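Local coordinates for putative cytosolic protein (Geobacillus zalihae, PDB 6AHX) that probably acts as a copper-sensing transcriptional repressor, releasing its operon when it binds copper, at residues R28-G31 against H32-I36; A59-S62 against T63-I67. One frame throughout, in Å; residues are numbered along the deposited sequence.

From the N terminus the chain enters helix 20-41, where interaction 1 joins 28-31 to 32-36, then turns and runs back as helix 46-70, where interaction 2 joins 59-62 to 63-67. Each contact joins residues about one turn apart along its own helix and closes no loop; the two follow in series, neither nesting nor crossing, with centres about 16 Å apart. What ties them together is the side-by-side packing of the two helices: Ile-29 of interaction 1 lies against Ala-59, Leu-60 and Thr-63 of interaction 2, its CD1 3.8 Å from Thr-63 OG1. Both also touch the second subunit, so each helix contributes to the dimer interface of this all-helical regulator.

Interaction 1 of 2, residues R28-G31 against H32-I36; sequences RIEG and HVRAI
Glu-30 and Arg-34 face each other one turn apart on helix 20-41, an i to i+4 acid-base pair in the first long helix of the CsoR-type helical fold. Their salt bridge is long: OE2 of Glu-30 stands 3.5 Å from NH2 of Arg-34, and the hydrogen bond that goes with it is weak though fairly straight. OE2 meets the guanidinium at its edge and in its plane, while the carboxylate is turned 82° from that plane. Both groups find their stronger partners across the dimer: Glu-30 OE2 pairs with Arg-34 of the second subunit, and Arg-34 NH2 with Glu-30 of that subunit. The four residues thus form a reciprocal ionic cluster, to which Lys-37 of the second subunit adds a charge at Glu-30 OE1.

Backbone bonds hold the turn beneath these side chains. His-32 N reaches Arg-28 O at 2.9 Å, with a weak second approach to Ile-29 O. Val-33 N bonds to Ile-29 O and Arg-34 N to Glu-30 O in the same i to i+4 pattern, and His-32 also sets its CB 3.3 Å from Arg-28 O.

The apolar contact is lighter. CG2 of Ile-29 lies 4.4 Å from CG2 of Val-33, and Ile-29 also packs on Val-33 of the second subunit. The His-32 side chain meets Gln-52 and Val-56 of helix 46-70.

Gly-31 sits under the arginine. A bend at chi3 (43°) folds the Arg-34 chain back, and one face of its guanidinium comes down over the glycine, NH1 3.6 Å from Gly-31 CA.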
ATOM      1  N   ARG A  28       4.507  -3.048  -8.681  1.00 28.99           N
ATOM      2  CA  ARG A  28       4.535  -4.279  -7.881  1.00 33.22           C
ATOM      3  C   ARG A  28       3.692  -4.208  -6.594  1.00 28.48           C
ATOM      4  O   ARG A  28       2.947  -5.142  -6.280  1.00 27.85           O
ATOM      5  CB  ARG A  28       5.992  -4.652  -7.528  1.00 36.07           C
ATOM      6  CG  ARG A  28       6.590  -5.566  -8.603  1.00 46.99           C
ATOM      7  CD  ARG A  28       8.090  -5.887  -8.551  1.00 54.12           C
ATOM      8  NE  ARG A  28       8.877  -5.578  -7.334  1.00 64.85           N
ATOM      9  CZ  ARG A  28       9.917  -4.699  -7.258  1.00 75.76           C
ATOM     10  NH1 ARG A  28      10.328  -3.939  -8.308  1.00 67.39           N
ATOM     11  NH2 ARG A  28      10.582  -4.559  -6.087  1.00 82.93           N
ATOM     12  N   ILE A  29       3.838  -3.095  -5.881  1.00 24.76           N
ATOM     13  CA  ILE A  29       3.075  -2.849  -4.685  1.00 24.50           C
ATOM     14  C   ILE A  29       1.617  -2.801  -5.062  1.00 24.78           C
ATOM     15  O   ILE A  29       0.777  -3.346  -4.368  1.00 25.23           O
ATOM     16  CB  ILE A  29       3.491  -1.551  -3.977  1.00 24.69           C
ATOM     17  CG1 ILE A  29       4.896  -1.643  -3.422  1.00 24.98           C
ATOM     18  CG2 ILE A  29       2.543  -1.293  -2.800  1.00 26.62           C
ATOM     19  CD1 ILE A  29       5.497  -0.323  -3.162  1.00 24.16           C
ATOM     20  N   GLU A  30       1.309  -2.202  -6.209  1.00 26.58           N
ATOM     21  CA  GLU A  30      -0.079  -2.241  -6.716  1.00 24.67           C
ATOM     22  C   GLU A  30      -0.652  -3.669  -6.859  1.00 24.93           C
ATOM     23  O   GLU A  30      -1.712  -3.953  -6.293  1.00 20.41           O
ATOM     24  CB  GLU A  30      -0.181  -1.454  -8.018  1.00 27.48           C
ATOM     25  CG  GLU A  30      -1.617  -1.257  -8.470  1.00 31.07           C
ATOM     26  CD  GLU A  30      -1.757  -0.850  -9.902  1.00 32.88           C
ATOM     27  OE1 GLU A  30      -0.805  -0.230 -10.441  1.00 29.13           O
ATOM     28  OE2 GLU A  30      -2.863  -1.103 -10.430  1.00 30.95           O
ATOM     29  N   GLY A  31       0.064  -4.555  -7.578  1.00 24.48           N
ATOM     30  CA  GLY A  31      -0.353  -5.957  -7.766  1.00 24.18           C
ATOM     31  C   GLY A  31      -0.447  -6.710  -6.441  1.00 25.33           C
ATOM     32  O   GLY A  31      -1.238  -7.624  -6.237  1.00 26.54           O
ATOM     33  N   HIS A  32       0.379  -6.304  -5.511  1.00 26.87           N
ATOM     34  CA  HIS A  32       0.461  -6.947  -4.194  1.00 23.93           C
ATOM     35  C   HIS A  32      -0.816  -6.603  -3.422  1.00 23.11           C
ATOM     36  O   HIS A  32      -1.489  -7.482  -2.897  1.00 21.87           O
ATOM     37  CB  HIS A  32       1.770  -6.505  -3.549  1.00 24.31           C
ATOM     38  CG  HIS A  32       2.200  -7.316  -2.373  1.00 23.75           C
ATOM     39  ND1 HIS A  32       1.401  -8.259  -1.754  1.00 25.81           N
ATOM     40  CD2 HIS A  32       3.315  -7.249  -1.651  1.00 20.99           C
ATOM     41  CE1 HIS A  32       2.016  -8.732  -0.699  1.00 22.48           C
ATOM     42  NE2 HIS A  32       3.190  -8.145  -0.628  1.00 24.61           N
ATOM     43  N   VAL A  33      -1.193  -5.353  -3.407  1.00 25.53           N
ATOM     44  CA  VAL A  33      -2.466  -4.952  -2.747  1.00 26.59           C
ATOM     45  C   VAL A  33      -3.684  -5.619  -3.398  1.00 26.40           C
ATOM     46  O   VAL A  33      -4.609  -6.099  -2.663  1.00 23.75           O
ATOM     47  CB  VAL A  33      -2.678  -3.399  -2.630  1.00 25.17           C
ATOM     48  CG1 VAL A  33      -3.965  -3.121  -1.851  1.00 26.61           C
ATOM     49  CG2 VAL A  33      -1.551  -2.693  -1.902  1.00 22.60           C
ATOM     50  N   ARG A  34      -3.648  -5.706  -4.748  1.00 26.76           N
ATOM     51  CA  ARG A  34      -4.662  -6.426  -5.492  1.00 29.31           C
ATOM     52  C   ARG A  34      -4.799  -7.845  -5.000  1.00 30.22           C
ATOM     53  O   ARG A  34      -5.910  -8.370  -4.885  1.00 30.49           O
ATOM     54  CB  ARG A  34      -4.352  -6.443  -6.979  1.00 34.24           C
ATOM     55  CG  ARG A  34      -5.378  -7.251  -7.791  1.00 40.12           C
ATOM     56  CD  ARG A  34      -5.454  -6.904  -9.297  1.00 45.84           C
ATOM     57  NE  ARG A  34      -4.132  -6.718  -9.933  1.00 50.11           N
ATOM     58  CZ  ARG A  34      -3.519  -5.540 -10.240  1.00 59.91           C
ATOM     59  NH1 ARG A  34      -2.298  -5.569 -10.817  1.00 61.10           N
ATOM     60  NH2 ARG A  34      -4.082  -4.317 -10.003  1.00 58.77           N
ATOM     61  N   ALA A  35      -3.667  -8.473  -4.687  1.00 28.03           N
ATOM     62  CA  ALA A  35      -3.676  -9.864  -4.240  1.00 27.04           C
ATOM     63  C   ALA A  35      -4.224  -9.998  -2.872  1.00 28.18           C
ATOM     64  O   ALA A  35      -5.007 -10.918  -2.602  1.00 28.04           O
ATOM     65  CB  ALA A  35      -2.266 -10.449  -4.300  1.00 24.23           C
ATOM     66  N   ILE A  36      -3.850  -9.040  -2.024  1.00 28.37           N
ATOM     67  CA  ILE A  36      -4.335  -8.962  -0.648  1.00 27.09           C
ATOM     68  C   ILE A  36      -5.837  -8.770  -0.618  1.00 27.53           C
ATOM     69  O   ILE A  36      -6.536  -9.414   0.158  1.00 27.65           O
ATOM     70  CB  ILE A  36      -3.627  -7.865   0.199  1.00 27.20           C
ATOM     71  CG1 ILE A  36      -2.091  -8.096   0.296  1.00 27.35           C
ATOM     72  CG2 ILE A  36      -4.247  -7.818   1.608  1.00 28.88           C
ATOM     73  CD1 ILE A  36      -1.342  -6.990   0.998  1.00 26.70           C
TER

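Interaction 2 of 2, residues A59-S62 against T63-I67; sequences ALDS and TAKVI
Thr-63 reaches back one turn and grips the carbonyl of Ala-59 twice. Its OG1 donates to Ala-59 O at 2.8 Å and its own backbone N donates to the same oxygen at 2.9 Å, the two arriving from opposite faces of the carbonyl plane. With OG1 beside the backbone N (chi1 -56°), the hydroxyl swings back along the helix to that oxygen. This buried side is the tight one: Thr-63 also packs on Arg-25 of helix 20-41, and Thr-63 CB lies 3.4 Å from Ala-59 O.

The turn belongs to helix 46-70, the longest helix of the modelled chain and a partner of helix 20-41 in the helical hairpin of this CsoR-type repressor. Its i to i+4 bonding continues with Ala-64 N to Leu-60 O at 2.9 Å and Val-66 N to Ser-62 O. Leu-60 packs on Val-56 and Ala-64 on Leu-50, both of the second subunit.

Toward solvent the grip slackens. Asp-61, which also packs on Arg-57 of the second subunit, and exposed Lys-65 cross obliquely. The Lys-65 ammonium sits across both carboxylate oxygens: NZ is 3.3 Å from Asp-61 OD2 in a salt bridge and 3.4 Å from OD1 in a weak hydrogen bond. Lys-65 CE is crowded against Asp-61 OD2 and the last torsion is nearly eclipsed (chi4 -19°), which makes the placing of the chain end doubtful. Replacing Asp-61 by an alanine would probably leave the Lys-65 ammonium without its mate and its chain end free to swing. Closer to the backbone, Lys-65 CG still rests 3.4 Å from Asp-61 O.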
ATOM      1  N   ALA A  59       7.366  -2.166   2.031  1.00 20.61           N
ATOM      2  CA  ALA A  59       7.736  -1.880   0.662  1.00 22.46           C
ATOM      3  C   ALA A  59       7.500  -0.429   0.335  1.00 23.28           C
ATOM      4  O   ALA A  59       8.330   0.222  -0.340  1.00 22.79           O
ATOM      5  CB  ALA A  59       6.933  -2.753  -0.289  1.00 24.93           C
ATOM      6  N   LEU A  60       6.378   0.091   0.823  1.00 23.16           N
ATOM      7  CA  LEU A  60       6.044   1.508   0.628  1.00 22.69           C
ATOM      8  C   LEU A  60       7.037   2.451   1.364  1.00 21.68           C
ATOM      9  O   LEU A  60       7.482   3.459   0.834  1.00 21.34           O
ATOM     10  CB  LEU A  60       4.590   1.809   1.063  1.00 23.13           C
ATOM     11  CG  LEU A  60       3.448   1.406   0.091  1.00 24.08           C
ATOM     12  CD1 LEU A  60       2.112   1.327   0.812  1.00 24.87           C
ATOM     13  CD2 LEU A  60       3.275   2.321  -1.136  1.00 24.44           C
ATOM     14  N   ASP A  61       7.346   2.123   2.587  1.00 24.81           N
ATOM     15  CA  ASP A  61       8.376   2.789   3.345  1.00 26.64           C
ATOM     16  C   ASP A  61       9.721   2.772   2.607  1.00 25.67           C
ATOM     17  O   ASP A  61      10.321   3.797   2.454  1.00 30.21           O
ATOM     18  CB  ASP A  61       8.480   2.172   4.725  1.00 28.50           C
ATOM     19  CG  ASP A  61       9.533   2.867   5.592  1.00 36.35           C
ATOM     20  OD1 ASP A  61       9.344   4.005   5.960  1.00 34.78           O
ATOM     21  OD2 ASP A  61      10.599   2.302   5.856  1.00 44.52           O
ATOM     22  N   SER A  62      10.148   1.660   2.043  1.00 25.64           N
ATOM     23  CA  SER A  62      11.402   1.653   1.290  1.00 28.27           C
ATOM     24  C   SER A  62      11.400   2.464   0.035  1.00 26.77           C
ATOM     25  O   SER A  62      12.378   3.119  -0.305  1.00 28.70           O
ATOM     26  CB  SER A  62      11.779   0.239   0.923  1.00 28.18           C
ATOM     27  OG  SER A  62      12.010  -0.369   2.162  1.00 36.14           O
ATOM     28  N   THR A  63      10.310   2.366  -0.678  1.00 26.51           N
ATOM     29  CA  THR A  63      10.102   3.173  -1.830  1.00 26.09           C
ATOM     30  C   THR A  63      10.134   4.683  -1.540  1.00 24.17           C
ATOM     31  O   THR A  63      10.711   5.385  -2.303  1.00 24.35           O
ATOM     32  CB  THR A  63       8.782   2.758  -2.531  1.00 25.99           C
ATOM     33  OG1 THR A  63       8.874   1.372  -2.809  1.00 25.65           O
ATOM     34  CG2 THR A  63       8.596   3.521  -3.807  1.00 25.29           C
ATOM     35  N   ALA A  64       9.487   5.163  -0.490  1.00 23.47           N
ATOM     36  CA  ALA A  64       9.585   6.564  -0.084  1.00 26.18           C
ATOM     37  C   ALA A  64      11.039   7.041   0.231  1.00 27.52           C
ATOM     38  O   ALA A  64      11.474   8.144  -0.171  1.00 29.57           O
ATOM     39  CB  ALA A  64       8.722   6.789   1.157  1.00 25.49           C
ATOM     40  N   LYS A  65      11.766   6.170   0.939  1.00 27.74           N
ATOM     41  CA  LYS A  65      13.197   6.362   1.200  1.00 29.04           C
ATOM     42  C   LYS A  65      14.036   6.466  -0.079  1.00 24.91           C
ATOM     43  O   LYS A  65      14.834   7.341  -0.196  1.00 29.91           O
ATOM     44  CB  LYS A  65      13.717   5.255   2.056  1.00 29.52           C
ATOM     45  CG  LYS A  65      13.196   5.309   3.471  1.00 36.72           C
ATOM     46  CD  LYS A  65      13.818   4.119   4.203  1.00 41.37           C
ATOM     47  CE  LYS A  65      13.288   3.835   5.609  1.00 47.32           C
ATOM     48  NZ  LYS A  65      12.581   4.969   6.265  1.00 48.58           N
ATOM     49  N   VAL A  66      13.785   5.620  -1.042  1.00 24.55           N
ATOM     50  CA  VAL A  66      14.491   5.670  -2.315  1.00 27.69           C
ATOM     51  C   VAL A  66      14.204   6.987  -3.044  1.00 31.83           C
ATOM     52  O   VAL A  66      15.113   7.598  -3.643  1.00 30.80           O
ATOM     53  CB  VAL A  66      14.072   4.487  -3.213  1.00 27.76           C
ATOM     54  CG1 VAL A  66      14.518   4.628  -4.668  1.00 29.07           C
ATOM     55  CG2 VAL A  66      14.572   3.200  -2.635  1.00 29.27           C
ATOM     56  N   ILE A  67      12.943   7.385  -3.058  1.00 27.79           N
ATOM     57  CA  ILE A  67      12.546   8.597  -3.730  1.00 28.22           C
ATOM     58  C   ILE A  67      13.142   9.795  -3.014  1.00 27.49           C
ATOM     59  O   ILE A  67      13.668  10.696  -3.646  1.00 27.57           O
ATOM     60  CB  ILE A  67      11.001   8.738  -3.748  1.00 31.86           C
ATOM     61  CG1 ILE A  67      10.349   7.658  -4.674  1.00 32.27           C
ATOM     62  CG2 ILE A  67      10.520  10.184  -4.114  1.00 31.04           C
ATOM     63  CD1 ILE A  67       8.825   7.583  -4.474  1.00 31.44           C
TER